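Local coordinates for protein CurF (Lyngbya majuscula, PDB 5DP2) that probably catalyses the NADPH-dependent closure of a cyclopropane ring on a carrier-protein-bound intermediate of curacin A biosynthesis, as an unusual member of the enoyl reductase family, at residues P10-R14 and T25-R31; T37-I43 and S115-P121; I64-Y68 and T79-E83. All coordinates share one frame. Where two conformers were deposited one is given. Residues are numbered along the deposited sequence.

Contact 1 (P10-R14 and T25-R31); sequences PVQLR and TWMPQER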
loop_
_atom_site.group_PDB
_atom_site.type_symbol
_atom_site.label_atom_id
_atom_site.label_comp_id
_atom_site.label_asym_id
_atom_site.label_seq_id
_atom_site.Cartn_x
_atom_site.Cartn_y
_atom_site.Cartn_z
ATOM N N PRO A 10 -25.779 -2.200 8.973
ATOM C CA PRO A 10 -24.852 -1.764 7.896
ATOM C C PRO A 10 -24.470 -0.302 8.044
ATOM O O PRO A 10 -25.332 0.585 8.206
ATOM C CB PRO A 10 -25.639 -2.013 6.623
ATOM C CG PRO A 10 -26.656 -3.064 7.013
ATOM C CD PRO A 10 -27.017 -2.760 8.427
ATOM N N VAL A 11 -23.160 -0.071 7.944
ATOM C CA VAL A 11 -22.588 1.271 8.016
ATOM C C VAL A 11 -21.479 1.420 6.962
ATOM O O VAL A 11 -21.015 0.438 6.360
ATOM C CB VAL A 11 -22.046 1.605 9.429
ATOM C CG1 VAL A 11 -23.168 1.767 10.431
ATOM C CG2 VAL A 11 -21.041 0.562 9.900
ATOM N N GLN A 12 -21.043 2.658 6.772
ATOM C CA GLN A 12 -19.937 2.989 5.870
ATOM C C GLN A 12 -19.185 4.182 6.454
ATOM O O GLN A 12 -19.816 5.141 6.922
ATOM C CB GLN A 12 -20.438 3.306 4.464
ATOM C CG GLN A 12 -19.323 3.682 3.494
ATOM C CD GLN A 12 -19.851 3.768 2.079
ATOM O OE1 GLN A 12 -20.418 4.793 1.671
ATOM N NE2 GLN A 12 -19.702 2.688 1.333
ATOM N N LEU A 13 -17.856 4.133 6.413
ATOM C CA LEU A 13 -17.037 5.224 6.965
ATOM C C LEU A 13 -17.088 6.415 6.009
ATOM O O LEU A 13 -16.835 6.298 4.814
ATOM C CB LEU A 13 -15.595 4.718 7.131
ATOM C CG LEU A 13 -14.678 5.633 7.944
ATOM C CD1 LEU A 13 -15.115 5.706 9.380
ATOM C CD2 LEU A 13 -13.248 5.094 7.843
ATOM N N ARG A 14 -17.408 7.594 6.573
ATOM C CA ARG A 14 -17.591 8.802 5.793
ATOM C C ARG A 14 -17.081 10.004 6.575
ATOM O O ARG A 14 -16.821 9.910 7.774
ATOM C CB ARG A 14 -19.087 8.993 5.442
ATOM C CG ARG A 14 -19.695 7.859 4.618
ATOM C CD ARG A 14 -19.225 7.831 3.174
ATOM N NE ARG A 14 -19.981 8.796 2.347
ATOM C CZ ARG A 14 -21.209 8.540 1.884
ATOM N NH1 ARG A 14 -21.753 7.346 1.993
ATOM N NH2 ARG A 14 -21.899 9.504 1.282
ATOM N N THR A 25 -16.772 9.149 10.599
ATOM C CA THR A 25 -18.064 8.770 11.136
ATOM C C THR A 25 -18.543 7.474 10.462
ATOM O O THR A 25 -18.480 7.377 9.248
ATOM C CB THR A 25 -19.070 9.911 10.815
ATOM O OG1 THR A 25 -18.584 11.165 11.333
ATOM C CG2 THR A 25 -20.463 9.612 11.354
ATOM N N TRP A 26 -19.114 6.536 11.218
ATOM C CA TRP A 26 -19.790 5.379 10.645
ATOM C C TRP A 26 -21.231 5.795 10.301
ATOM O O TRP A 26 -22.068 5.948 11.180
ATOM C CB TRP A 26 -19.778 4.203 11.609
ATOM C CG TRP A 26 -18.410 3.566 11.757
ATOM C CD1 TRP A 26 -17.582 3.606 12.847
ATOM C CD2 TRP A 26 -17.724 2.787 10.755
ATOM N NE1 TRP A 26 -16.425 2.910 12.576
ATOM C CE2 TRP A 26 -16.497 2.394 11.305
ATOM C CE3 TRP A 26 -18.040 2.381 9.441
ATOM C CZ2 TRP A 26 -15.585 1.620 10.598
ATOM C CZ3 TRP A 26 -17.138 1.582 8.749
ATOM C CH2 TRP A 26 -15.921 1.215 9.330
ATOM N N MET A 27 -21.490 6.006 9.019
ATOM C CA MET A 27 -22.804 6.455 8.568
ATOM C C MET A 27 -23.709 5.275 8.264
ATOM O O MET A 27 -23.277 4.287 7.655
ATOM C CB MET A 27 -22.662 7.315 7.333
ATOM C CG MET A 27 -22.018 8.655 7.638
ATOM S SD MET A 27 -22.940 9.703 8.778
ATOM C CE MET A 27 -24.188 10.398 7.694
ATOM N N PRO A 28 -24.977 5.354 8.669
ATOM C CA PRO A 28 -25.916 4.268 8.341
ATOM C C PRO A 28 -26.024 4.033 6.833
ATOM O O PRO A 28 -25.947 4.966 6.036
ATOM C CB PRO A 28 -27.246 4.796 8.913
ATOM C CG PRO A 28 -26.849 5.787 9.958
ATOM C CD PRO A 28 -25.629 6.440 9.430
ATOM N N GLN A 29 -26.230 2.764 6.453
ATOM C CA GLN A 29 -26.405 2.362 5.071
ATOM C C GLN A 29 -27.566 1.402 4.929
ATOM O O GLN A 29 -27.836 0.633 5.833
ATOM C CB GLN A 29 -25.133 1.642 4.585
ATOM C CG GLN A 29 -23.898 2.521 4.575
ATOM C CD GLN A 29 -23.876 3.419 3.380
ATOM O OE1 GLN A 29 -23.481 3.006 2.301
ATOM N NE2 GLN A 29 -24.251 4.666 3.560
ATOM N N GLU A 30 -28.177 1.394 3.751
ATOM C CA GLU A 30 -29.115 0.330 3.422
ATOM C C GLU A 30 -28.351 -0.942 3.003
ATOM O O GLU A 30 -27.197 -0.909 2.529
ATOM C CB GLU A 30 -30.077 0.787 2.329
ATOM C CG GLU A 30 -30.880 2.011 2.750
ATOM C CD GLU A 30 -31.862 1.738 3.891
ATOM O OE1 GLU A 30 -32.541 0.686 3.869
ATOM O OE2 GLU A 30 -31.963 2.579 4.817
ATOM N N ARG A 31 -28.976 -2.073 3.267
ATOM C CA ARG A 31 -28.505 -3.347 2.789
ATOM C C ARG A 31 -29.087 -3.477 1.363
ATOM O O ARG A 31 -30.274 -3.272 1.166
ATOM C CB ARG A 31 -29.007 -4.478 3.710
ATOM C CG ARG A 31 -28.433 -5.867 3.423
ATOM C CD ARG A 31 -26.966 -6.030 3.839
ATOM N NE ARG A 31 -26.404 -7.301 3.382
ATOM C CZ ARG A 31 -26.486 -8.464 4.020
ATOM N NH1 ARG A 31 -27.071 -8.560 5.203
ATOM N NH2 ARG A 31 -25.946 -9.545 3.476
#

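Contact 2 (T37-I43 and S115-P121); sequences TEVEVQI and SFVICSP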
loop_
_atom_site.group_PDB
_atom_site.type_symbol
_atom_site.label_atom_id
_atom_site.label_comp_id
_atom_site.label_asym_id
_atom_site.label_seq_id
_atom_site.Cartn_x
_atom_site.Cartn_y
_atom_site.Cartn_z
ATOM N N THR A 37 -24.769 -9.946 -12.012
ATOM C CA THR A 37 -23.319 -10.155 -12.173
ATOM C C THR A 37 -22.480 -9.522 -11.058
ATOM O O THR A 37 -21.294 -9.278 -11.249
ATOM C CB THR A 37 -22.787 -9.825 -13.554
ATOM O OG1 THR A 37 -22.950 -8.442 -13.718
ATOM C CG2 THR A 37 -23.507 -10.618 -14.630
ATOM N N GLU A 38 -23.082 -9.321 -9.890
ATOM C CA GLU A 38 -22.394 -8.761 -8.731
ATOM C C GLU A 38 -22.196 -9.800 -7.641
ATOM O O GLU A 38 -22.849 -10.840 -7.634
ATOM C CB GLU A 38 -23.192 -7.586 -8.176
ATOM C CG GLU A 38 -23.310 -6.403 -9.121
ATOM C CD GLU A 38 -24.141 -5.261 -8.572
ATOM O OE1 GLU A 38 -25.075 -5.474 -7.781
ATOM O OE2 GLU A 38 -23.879 -4.134 -9.007
ATOM N N VAL A 39 -21.301 -9.472 -6.694
ATOM C CA VAL A 39 -21.019 -10.281 -5.519
ATOM C C VAL A 39 -21.051 -9.368 -4.289
ATOM O O VAL A 39 -20.509 -8.263 -4.339
ATOM C CB VAL A 39 -19.611 -10.934 -5.620
ATOM C CG1 VAL A 39 -19.297 -11.800 -4.423
ATOM C CG2 VAL A 39 -19.471 -11.758 -6.897
ATOM N N GLU A 40 -21.659 -9.842 -3.198
ATOM C CA GLU A 40 -21.668 -9.097 -1.927
ATOM C C GLU A 40 -20.711 -9.770 -0.933
ATOM O O GLU A 40 -20.838 -10.977 -0.646
ATOM C CB GLU A 40 -23.058 -9.037 -1.312
ATOM C CG GLU A 40 -23.124 -8.106 -0.105
ATOM C CD GLU A 40 -24.442 -8.089 0.602
ATOM O OE1 GLU A 40 -24.823 -6.995 1.092
ATOM O OE2 GLU A 40 -25.073 -9.165 0.685
ATOM N N VAL A 41 -19.778 -8.969 -0.411
ATOM C CA VAL A 41 -18.773 -9.420 0.543
ATOM C C VAL A 41 -19.019 -8.725 1.898
ATOM O O VAL A 41 -19.165 -7.493 1.952
ATOM C CB VAL A 41 -17.354 -9.077 0.054
ATOM C CG1 VAL A 41 -16.312 -9.580 1.041
ATOM C CG2 VAL A 41 -17.118 -9.666 -1.333
ATOM N N GLN A 42 -19.083 -9.515 2.969
ATOM C CA GLN A 42 -19.092 -8.963 4.331
ATOM C C GLN A 42 -17.641 -8.749 4.765
ATOM O O GLN A 42 -16.845 -9.711 4.833
ATOM C CB GLN A 42 -19.806 -9.911 5.289
ATOM C CG GLN A 42 -19.924 -9.274 6.671
ATOM C CD GLN A 42 -20.773 -10.034 7.623
ATOM O OE1 GLN A 42 -21.384 -11.019 7.274
ATOM N NE2 GLN A 42 -20.843 -9.565 8.838
ATOM N N ILE A 43 -17.262 -7.500 4.991
ATOM C CA ILE A 43 -15.892 -7.171 5.327
ATOM C C ILE A 43 -15.554 -7.676 6.717
ATOM O O ILE A 43 -16.331 -7.511 7.651
ATOM C CB ILE A 43 -15.659 -5.634 5.211
ATOM C CG1 ILE A 43 -15.997 -5.153 3.811
ATOM C CG2 ILE A 43 -14.256 -5.273 5.621
ATOM C CD1 ILE A 43 -15.195 -5.771 2.684
ATOM N N SER A 115 -19.645 -2.151 6.063
ATOM C CA SER A 115 -20.032 -3.470 6.539
ATOM C C SER A 115 -20.081 -4.490 5.396
ATOM O O SER A 115 -19.649 -5.649 5.558
ATOM C CB SER A 115 -21.400 -3.401 7.208
ATOM O OG SER A 115 -21.453 -2.397 8.209
ATOM N N PHE A 116 -20.636 -4.068 4.261
ATOM C CA PHE A 116 -20.807 -4.910 3.087
ATOM C C PHE A 116 -20.330 -4.137 1.862
ATOM O O PHE A 116 -20.563 -2.927 1.784
ATOM C CB PHE A 116 -22.263 -5.318 2.877
ATOM C CG PHE A 116 -22.821 -6.118 4.036
ATOM C CD1 PHE A 116 -22.643 -7.495 4.117
ATOM C CD2 PHE A 116 -23.501 -5.488 5.065
ATOM C CE1 PHE A 116 -23.115 -8.209 5.201
ATOM C CE2 PHE A 116 -23.969 -6.195 6.144
ATOM C CZ PHE A 116 -23.783 -7.557 6.215
ATOM N N VAL A 117 -19.663 -4.834 0.935
ATOM C CA VAL A 117 -19.243 -4.272 -0.339
ATOM C C VAL A 117 -19.855 -5.114 -1.451
ATOM O O VAL A 117 -19.702 -6.327 -1.444
ATOM C CB VAL A 117 -17.705 -4.243 -0.462
ATOM C CG1 VAL A 117 -17.267 -3.903 -1.889
ATOM C CG2 VAL A 117 -17.102 -3.232 0.505
ATOM N N ILE A 118 -20.498 -4.445 -2.414
ATOM C CA ILE A 118 -20.974 -5.127 -3.633
ATOM C C ILE A 118 -20.031 -4.752 -4.756
ATOM O O ILE A 118 -19.834 -3.590 -5.054
ATOM C CB ILE A 118 -22.455 -4.822 -3.913
ATOM C CG1 ILE A 118 -23.303 -5.394 -2.757
ATOM C CG2 ILE A 118 -22.888 -5.426 -5.225
ATOM C CD1 ILE A 118 -24.800 -5.173 -2.881
ATOM N N CYS A 119 -19.474 -5.752 -5.414
ATOM C CA CYS A 119 -18.519 -5.518 -6.474
ATOM C C CYS A 119 -18.638 -6.569 -7.549
ATOM O O CYS A 119 -19.496 -7.418 -7.518
ATOM C CB CYS A 119 -17.112 -5.440 -5.911
ATOM S SG CYS A 119 -16.540 -6.928 -5.132
ATOM N N SER A 120 -17.757 -6.481 -8.539
ATOM C CA SER A 120 -17.698 -7.456 -9.617
ATOM C C SER A 120 -16.891 -8.686 -9.205
ATOM O O SER A 120 -15.931 -8.562 -8.423
ATOM C CB SER A 120 -17.023 -6.814 -10.828
ATOM O OG SER A 120 -16.459 -7.778 -11.681
ATOM N N PRO A 121 -17.178 -9.848 -9.791
ATOM C CA PRO A 121 -16.325 -11.007 -9.515
ATOM C C PRO A 121 -14.855 -10.792 -9.839
ATOM O O PRO A 121 -14.014 -11.399 -9.195
ATOM C CB PRO A 121 -16.909 -12.125 -10.402
ATOM C CG PRO A 121 -18.160 -11.631 -10.909
ATOM C CD PRO A 121 -18.328 -10.192 -10.642
HETATM O O HOH W 1 -18.720 -6.270 8.103
#

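Contact 3 (I64-Y68 and T79-E83); sequences IKKRY and TFGVE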
loop_
_atom_site.group_PDB
_atom_site.type_symbol
_atom_site.label_atom_id
_atom_site.label_comp_id
_atom_site.label_asym_id
_atom_site.label_seq_id
_atom_site.Cartn_x
_atom_site.Cartn_y
_atom_site.Cartn_z
ATOM N N ILE A 64 -9.922 9.859 -8.563
ATOM C CA ILE A 64 -10.503 8.620 -9.056
ATOM C C ILE A 64 -11.960 8.556 -8.595
ATOM O O ILE A 64 -12.260 8.595 -7.399
ATOM C CB ILE A 64 -9.667 7.423 -8.578
ATOM C CG1 ILE A 64 -8.381 7.401 -9.412
ATOM C CG2 ILE A 64 -10.447 6.128 -8.692
ATOM C CD1 ILE A 64 -7.376 6.384 -8.983
ATOM N N LYS A 65 -12.876 8.397 -9.558
ATOM C CA LYS A 65 -14.289 8.487 -9.243
ATOM C C LYS A 65 -14.782 7.307 -8.407
ATOM O O LYS A 65 -15.734 7.456 -7.658
ATOM C CB LYS A 65 -15.109 8.731 -10.511
ATOM C CG LYS A 65 -14.907 10.173 -11.029
ATOM C CD LYS A 65 -15.784 10.659 -12.126
ATOM C CE LYS A 65 -15.689 12.183 -12.151
ATOM N NZ LYS A 65 -16.472 12.781 -13.260
ATOM N N LYS A 66 -14.092 6.160 -8.498
ATOM C CA LYS A 66 -14.448 4.988 -7.699
ATOM C C LYS A 66 -14.356 5.262 -6.199
ATOM O O LYS A 66 -14.993 4.563 -5.413
ATOM C CB LYS A 66 -13.492 3.812 -8.082
ATOM C CG LYS A 66 -13.957 2.443 -7.626
ATOM C CD LYS A 66 -13.007 1.336 -7.999
ATOM C CE LYS A 66 -13.669 -0.008 -7.777
ATOM N NZ LYS A 66 -12.774 -1.128 -8.057
ATOM N N ARG A 67 -13.562 6.253 -5.790
ATOM C CA ARG A 67 -13.447 6.645 -4.385
ATOM C C ARG A 67 -14.626 7.476 -3.866
ATOM O O ARG A 67 -14.640 7.814 -2.696
ATOM C CB ARG A 67 -12.147 7.388 -4.120
ATOM C CG ARG A 67 -10.881 6.513 -4.124
ATOM C CD ARG A 67 -10.792 5.525 -2.978
ATOM N NE ARG A 67 -10.889 6.132 -1.645
ATOM C CZ ARG A 67 -9.929 6.834 -1.046
ATOM N NH1 ARG A 67 -8.712 6.939 -1.546
ATOM N NH2 ARG A 67 -10.200 7.431 0.127
ATOM N N TYR A 68 -15.606 7.788 -4.738
ATOM C CA TYR A 68 -16.739 8.622 -4.342
ATOM C C TYR A 68 -18.057 7.955 -4.633
ATOM O O TYR A 68 -18.267 7.390 -5.721
ATOM C CB TYR A 68 -16.690 9.964 -5.079
ATOM C CG TYR A 68 -15.481 10.800 -4.747
ATOM C CD1 TYR A 68 -15.500 11.671 -3.664
ATOM C CD2 TYR A 68 -14.325 10.755 -5.509
ATOM C CE1 TYR A 68 -14.433 12.482 -3.368
ATOM C CE2 TYR A 68 -13.248 11.565 -5.221
ATOM C CZ TYR A 68 -13.304 12.449 -4.168
ATOM O OH TYR A 68 -12.271 13.324 -3.864
ATOM N N THR A 79 -15.392 7.733 0.070
ATOM C CA THR A 79 -15.315 6.496 0.828
ATOM C C THR A 79 -13.841 6.109 1.023
ATOM O O THR A 79 -12.938 6.673 0.404
ATOM C CB THR A 79 -16.113 5.355 0.158
ATOM O OG1 THR A 79 -15.549 5.050 -1.118
ATOM C CG2 THR A 79 -17.559 5.714 -0.052
ATOM N N PHE A 80 -13.647 5.131 1.905
ATOM C CA PHE A 80 -12.318 4.688 2.306
ATOM C C PHE A 80 -12.246 3.178 2.235
ATOM O O PHE A 80 -13.259 2.489 2.344
ATOM C CB PHE A 80 -12.019 5.158 3.744
ATOM C CG PHE A 80 -12.170 6.638 3.923
ATOM C CD1 PHE A 80 -11.129 7.495 3.643
ATOM C CD2 PHE A 80 -13.390 7.194 4.308
ATOM C CE1 PHE A 80 -11.286 8.862 3.724
ATOM C CE2 PHE A 80 -13.551 8.564 4.403
ATOM C CZ PHE A 80 -12.498 9.398 4.132
ATOM N N GLY A 81 -11.017 2.688 2.107
ATOM C CA GLY A 81 -10.745 1.256 2.096
ATOM C C GLY A 81 -10.332 0.833 0.699
ATOM O O GLY A 81 -11.180 0.403 -0.116
ATOM N N VAL A 82 -9.042 0.956 0.409
ATOM C CA VAL A 82 -8.498 0.683 -0.897
ATOM C C VAL A 82 -8.064 -0.785 -1.049
ATOM O O VAL A 82 -7.530 -1.185 -2.085
ATOM C CB VAL A 82 -7.378 1.688 -1.263
ATOM C CG1 VAL A 82 -7.930 3.105 -1.362
ATOM C CG2 VAL A 82 -6.211 1.622 -0.278
ATOM N N GLU A 83 -8.344 -1.581 -0.020
ATOM C CA GLU A 83 -8.037 -2.995 0.037
ATOM C C GLU A 83 -8.773 -3.533 1.263
ATOM O O GLU A 83 -9.130 -2.775 2.171
ATOM C CB GLU A 83 -6.516 -3.225 0.203
ATOM C CG GLU A 83 -5.940 -2.524 1.438
ATOM C CD GLU A 83 -4.452 -2.751 1.682
ATOM O OE1 GLU A 83 -3.989 -3.896 1.412
ATOM O OE2 GLU A 83 -3.784 -1.800 2.150
HETATM O O HOH W 2 -17.097 5.108 -3.435
#

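Contact 1 (P10-R14 and T25-R31)
Pro10 O, just ahead of strand 11-14, accepts a hydrogen bond from Gln29 N (2.9 Å), so the pairing runs on past the end of strand 25-28. Val11 sits opposite Pro28 in a non-hydrogen-bonded pair with CA atoms 4.5 Å apart; its CA makes a short CA-H...O contact with Met27 O (3.1 Å), and Val11 CG2 packs on Trp26 CE3 at 3.5 Å. At Gln12 both backbone bonds to Met27 form, Gln12 N to Met27 O at 2.9 Å and Met27 N to Gln12 O at 2.8 Å. The two strands thus make a small antiparallel beta hairpin at the surface, joined by a ten-residue loop and splayed to 137° between their directions. The Gln12 side chain extends past Gln29, with CB 3.5 Å from Gln29 CG, and Gln12 OE1 accepts hydrogen bonds from Arg69 and from Arg14 NH1 (2.9 Å). On the face opposite Gln12 and Met27, Leu13 lies over the six-membered ring of Trp26: Leu13 CD1 is 4.1 Å from the ring centroid, a CH-pi contact over the face. Helix 321-329 packs against both side chains, and Trp26 NE1 bonds Ser318 O. Arg14 closes the pairing with two backbone bonds of 2.9 Å, Arg14 N to Thr25 O and Thr25 N to Arg14 O, while Arg14 CB rests 3.7 Å from Met27 CG.

Contact 2 (T37-I43 and S115-P121)
Five backbone hydrogen bonds join segments 37-43 and 115-121, four of them between the start of strand 39-48 and strand 116-119. Val41 N to Val117 O (2.8 Å) and Val117 N to Val41 O (2.9 Å) form one pair, Val39 N to Cys119 O and Cys119 N to Val39 O (both 2.9 Å) another, and Ile43 N reaches Ser115 O at 3.1 Å. This is antiparallel pairing, 154° between strand directions, within the GroES-like domain of the medium-chain dehydrogenase/reductase fold; strand 83-91 continues the sheet beyond strand 39-48. A water lies within hydrogen-bonding distance of both Ile43 O (2.7 Å) and Ser115 O (2.8 Å). CA-H...O contacts such as Ile118 CA to Val39 O (3.2 Å) fill the gaps between the pairs. Glu40, Gln42, Phe116 and Ile118 share one face. Gln42 CG lies 3.7 Å from Phe116 CE1, and the Glu40 carboxylate, with OE1 3.5 Å from Phe116 CB, forms a salt bridge with Arg31, which also makes a cation-pi contact with Phe116. The other face, carrying Val39, Val41, Val117 and Cys119, turns toward Leu106 and Leu124 of neighbouring strands. There Ile43 CD1 packs on Val117 CG2 at 3.9 Å. At the far end Val39 CG2 meets Pro121 CD at 4.2 Å, and Thr37 O comes within 3.2 Å of that same Pro121 CD.

Contact 3 (I64-Y68 and T79-E83)
Residues 65-67 form a short 3-10 turn, held by Arg67 N to Ile64 O (3.1 Å) and Tyr68 N to Lys65 O (2.9 Å), while 79-83 leads as a loop up to strand 83-91. In it Gly81 has phi/psi of 109/86°, where a CB would clash with the preceding carbonyl oxygen. The backbones are joined by a single direct bond, nearly linear at 177°, from Thr79 N to Arg67 O (2.9 Å). A water donates to Lys66 O (2.9 Å) and Thr79 OG1 (2.8 Å); Thr79 OG1 also bonds Gly110 O. The Arg67 side chain folds over to reach the carbonyl of the same residue: NE and NH2 both donate to Thr79 O, each at 2.9 Å, so the oxygen lies at the guanidinium edge as a bifurcated acceptor. Arg67 NH2 lies 3.6 Å from Phe80 CD1 and NH1 3.9 Å from Val82 CG1. Helix 50-57 backs the group, with Asn55 OD1 accepting from NH2 and Glu52 OE2 taking Gly81 N. The arrangement is a buried arginine tying together two parts of the long loop between helix 50-57 and strand 83-91 of the GroES-like domain, close to the cofactor site, with the Val82 side chain about 8 Å from the bound NADP.

Overall arrangement
All three contacts lie on the same side of the chain's centre, away from the six-stranded parallel Rossmann sheet, with centres 14 to 15 Å apart. Contact 1 comes first along the chain, and contact 3 is nested within the long loop closed by contact 2. Contact 1 touches both others: Arg31, beyond its hairpin, and a probable hydrogen bond of Val11 N to Ser115 OG (2.9 Å) reach contact 2, and Gln12 OE1 packs 3.5 Å from Thr79 CG2 of contact 3. Contacts 2 and 3 do not touch, their nearest atoms being about 6 Å apart. The N-terminal hairpin thus spans from the sheet edge to the loops nearer the cofactor.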